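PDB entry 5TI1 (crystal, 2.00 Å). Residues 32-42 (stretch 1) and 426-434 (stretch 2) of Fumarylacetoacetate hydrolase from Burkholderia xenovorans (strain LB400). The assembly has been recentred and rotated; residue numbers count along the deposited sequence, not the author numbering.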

# COMPACT_ATOMS: atom_id res chain seq x y z
N ASN B 32 24.90 23.62 -19.23
CA ASN B 32 24.10 24.79 -18.88
C ASN B 32 24.10 24.97 -17.36
O ASN B 32 23.68 24.06 -16.64
N PRO B 33 24.56 26.11 -16.84
CA PRO B 33 24.69 26.25 -15.38
C PRO B 33 23.38 26.11 -14.62
O PRO B 33 23.41 25.75 -13.44
N THR B 34 22.25 26.40 -15.25
CA THR B 34 20.96 26.30 -14.57
C THR B 34 20.17 25.05 -14.95
O THR B 34 19.07 24.85 -14.44
N GLY B 35 20.70 24.21 -15.83
CA GLY B 35 20.01 22.98 -16.18
C GLY B 35 20.05 21.97 -15.04
O GLY B 35 21.00 21.92 -14.25
N ASP B 36 19.00 21.15 -14.97
CA ASP B 36 18.91 20.17 -13.90
C ASP B 36 19.89 19.01 -14.10
O ASP B 36 20.36 18.43 -13.12
N PHE B 37 20.20 18.67 -15.35
CA PHE B 37 20.85 17.40 -15.63
C PHE B 37 22.32 17.57 -15.99
O PHE B 37 22.77 17.17 -17.07
N SER B 38 23.06 18.17 -15.07
CA SER B 38 24.51 18.28 -15.16
C SER B 38 25.14 16.89 -15.20
O SER B 38 24.53 15.90 -14.79
N ILE B 39 26.40 16.82 -15.65
CA ILE B 39 27.10 15.54 -15.62
C ILE B 39 27.23 15.05 -14.18
O ILE B 39 27.47 13.85 -13.96
N GLN B 40 27.08 15.93 -13.20
CA GLN B 40 27.14 15.54 -11.80
C GLN B 40 25.87 14.86 -11.33
O GLN B 40 25.87 14.23 -10.26
N ASN B 41 24.78 14.96 -12.09
CA ASN B 41 23.50 14.42 -11.65
C ASN B 41 23.40 12.94 -11.99
O ASN B 41 23.58 12.09 -11.12
N LEU B 42 23.12 12.64 -13.26
CA LEU B 42 22.94 11.28 -13.76
C LEU B 42 21.79 10.58 -13.04
O LEU B 42 21.99 9.57 -12.35
N GLU B 426 28.22 25.48 -7.13
CA GLU B 426 28.98 26.60 -7.69
C GLU B 426 29.07 26.40 -9.20
O GLU B 426 29.84 25.57 -9.69
N GLY B 427 28.27 27.16 -9.95
CA GLY B 427 28.26 27.08 -11.39
C GLY B 427 27.48 25.92 -11.99
O GLY B 427 27.51 25.75 -13.21
N TYR B 428 26.79 25.12 -11.18
CA TYR B 428 26.02 24.02 -11.73
C TYR B 428 24.89 23.68 -10.77
O TYR B 428 24.82 24.19 -9.65
N ARG B 429 24.01 22.79 -11.24
CA ARG B 429 22.88 22.31 -10.45
C ARG B 429 22.79 20.80 -10.55
O ARG B 429 23.26 20.17 -11.50
N VAL B 430 22.17 20.22 -9.53
CA VAL B 430 21.76 18.82 -9.51
C VAL B 430 20.26 18.87 -9.26
O VAL B 430 19.83 19.12 -8.12
N GLY B 431 19.46 18.71 -10.31
CA GLY B 431 18.06 19.03 -10.28
C GLY B 431 17.15 17.83 -10.51
O GLY B 431 17.59 16.73 -10.87
N PHE B 432 15.85 18.07 -10.34
CA PHE B 432 14.86 17.00 -10.28
C PHE B 432 13.87 17.00 -11.44
O PHE B 432 12.99 16.13 -11.50
N GLY B 433 13.99 17.94 -12.38
CA GLY B 433 12.94 18.01 -13.38
C GLY B 433 11.66 18.57 -12.78
O GLY B 433 11.68 19.38 -11.86
N VAL B 434 10.52 18.13 -13.31
CA VAL B 434 9.25 18.68 -12.87
C VAL B 434 8.27 17.57 -12.53
O VAL B 434 8.33 16.46 -13.07

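A strand edge need not be paired with another strand to have its polar groups satisfied; an irregular segment can do the work with side chains and ordered water. The contact between residues 32-42 and 426-434 of this hydrolase, which buries 626 Å² in all, is a compact example. Residues 429 onward form a strand, whereas the facing segment has no regular structure beyond a type I turn from Asn32 to Gly35.

Asp36 is the hub. Its backbone O accepts a hydrogen bond from Gly431 N (3.0 Å); its CA-to-CB bond points sideways, and with chi1 in m and chi2 at -31° the side chain runs along the strand so that OD2 accepts a second from Gly433 N (3.1 Å). This path passes directly over Gly431, where an ideal CB would lie 1.7 Å from Asp36 OD1: the absence of a side chain there makes room for the carboxylate. Gly433 is glycine for a reason of its own, since at its backbone angles a CB would be jammed against the preceding carbonyl. Its bare CA lies 4.0 Å from Phe37 CZ; the CA-to-CB bond of Phe37 points away, but with chi1 in m the end of the ring comes nearer to the strand.

Asn41 and Ser38 point toward the strand and serve its carbonyls. Asn41, in t with chi2 near -11°, places its amide so that ND2 donates both to Gly431 O (2.9 Å) and, within its own segment, to Asp36 O (3.0 Å). One amide group thus ties the strand to the loop and braces the carbonyl that receives Gly431 N. Ser38 adopts p, which directs OG to Arg429 O in a very short hydrogen bond of 2.4 Å. The same OG lies at the edge of the Tyr428 ring, 4.0 Å from CD2. Gln40 also points inward, with chi1 in m and chi2 in p; its OE1 comes within 3.7 Å of Tyr428 CD2, while its CB lies 4.2 Å from Val430 CG2. Val430, in t, reaches Asn41 with its other methyl, CG1 approaching CG at 4.0 Å.

Arg429 has the largest area covered, 97 Å². After chi1 in m, its chain is fully extended (chi2 to chi4 all near 180°) and lies along the turn: CB is 3.5 Å from Gly35 O, CG 3.6 Å from Pro33 O, and CD 3.5 Å from Thr34 O. The guanidinium then carries Thr34 CA over one face. Thr34 itself points away, and its p rotamer lets OG1 donate to Asn32 OD1 (3.2 Å), a bond that helps hold the turn.

Water completes the polar network. Water 2 accepts from Arg429 NH1 (2.6 Å) and donates to Asp36 OD1 (2.9 Å) and Thr34 O (2.7 Å), linking the two charged side chains indirectly. Water 1 accepts from Arg429 N (2.6 Å) and lies 2.8 Å from Gly35 O and 3.1 Å from Asn32 O, so it joins the strand to the turn, and water 3 lies 2.5 Å from Asp36 OD2 and 2.8 Å from Gly433 O.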

# COMPACT_ATOMS: atom_id res chain seq x y z
CB ASN B 32 22.67 24.61 -19.41
CG ASN B 32 21.86 25.89 -19.36
OD1 ASN B 32 22.09 26.77 -18.53
ND2 ASN B 32 20.89 26.00 -20.27
CB PRO B 33 25.30 27.64 -15.22
CG PRO B 33 26.04 27.87 -16.49
CD PRO B 33 25.18 27.25 -17.55
CB THR B 34 20.13 27.54 -14.86
OG1 THR B 34 19.95 27.65 -16.27
CG2 THR B 34 20.82 28.77 -14.32
CB ASP B 36 17.48 19.61 -13.81
CG ASP B 36 16.52 20.57 -13.12
OD1 ASP B 36 16.95 21.34 -12.23
OD2 ASP B 36 15.32 20.56 -13.46
CB PHE B 37 20.04 16.69 -16.71
CG PHE B 37 18.58 16.59 -16.35
CD1 PHE B 37 18.19 16.01 -15.16
CD2 PHE B 37 17.60 17.14 -17.18
CE1 PHE B 37 16.85 15.94 -14.80
CE2 PHE B 37 16.26 17.07 -16.84
CZ PHE B 37 15.88 16.47 -15.65
CB SER B 38 25.05 19.04 -13.96
OG SER B 38 24.48 18.49 -12.77
CB ILE B 39 28.47 15.65 -16.31
CG1 ILE B 39 28.98 14.26 -16.72
CG2 ILE B 39 29.47 16.36 -15.42
CD1 ILE B 39 30.35 14.27 -17.38
CB GLN B 40 27.44 16.76 -10.92
CG GLN B 40 28.87 17.30 -11.03
CD GLN B 40 29.09 18.19 -12.23
OE1 GLN B 40 28.15 18.49 -12.98
NE2 GLN B 40 30.33 18.64 -12.43
CB ASN B 41 22.35 15.21 -12.28
CG ASN B 41 21.00 14.83 -11.69
OD1 ASN B 41 20.88 13.86 -10.95
ND2 ASN B 41 19.98 15.62 -12.00
CB LEU B 42 24.25 10.49 -13.60
CG LEU B 42 25.48 11.22 -14.16
CD1 LEU B 42 26.75 10.40 -13.97
CD2 LEU B 42 25.26 11.57 -15.63
CB GLU B 426 30.36 26.69 -7.04
CG GLU B 426 31.12 27.97 -7.38
CD GLU B 426 30.36 29.24 -6.99
OE1 GLU B 426 29.95 30.00 -7.89
OE2 GLU B 426 30.17 29.48 -5.77
CB TYR B 428 26.89 22.79 -12.00
CG TYR B 428 27.27 22.04 -10.73
CD1 TYR B 428 28.14 22.60 -9.81
CD2 TYR B 428 26.78 20.77 -10.47
CE1 TYR B 428 28.50 21.94 -8.66
CE2 TYR B 428 27.14 20.08 -9.32
CZ TYR B 428 28.01 20.67 -8.41
OH TYR B 428 28.38 20.02 -7.25
CB ARG B 429 21.56 22.94 -10.92
CG ARG B 429 21.47 24.44 -10.72
CD ARG B 429 20.09 24.96 -11.09
NE ARG B 429 19.95 26.38 -10.78
CZ ARG B 429 18.86 27.09 -11.03
NH1 ARG B 429 17.81 26.50 -11.58
NH2 ARG B 429 18.81 28.37 -10.72
CB VAL B 430 22.51 18.02 -8.44
CG1 VAL B 430 21.92 16.62 -8.27
CG2 VAL B 430 23.97 17.94 -8.79
CB PHE B 432 14.10 17.08 -8.96
CG PHE B 432 14.87 16.56 -7.78
CD1 PHE B 432 15.85 17.33 -7.19
CD2 PHE B 432 14.59 15.30 -7.26
CE1 PHE B 432 16.55 16.86 -6.10
CE2 PHE B 432 15.30 14.82 -6.17
CZ PHE B 432 16.27 15.59 -5.59
CB VAL B 434 8.62 19.65 -13.90
CG1 VAL B 434 9.54 20.85 -14.15
CG2 VAL B 434 8.26 18.94 -15.19
O HOH W 1 23.70 22.72 -13.85
O HOH W 2 17.32 24.16 -12.52
O HOH W 3 13.61 21.41 -11.86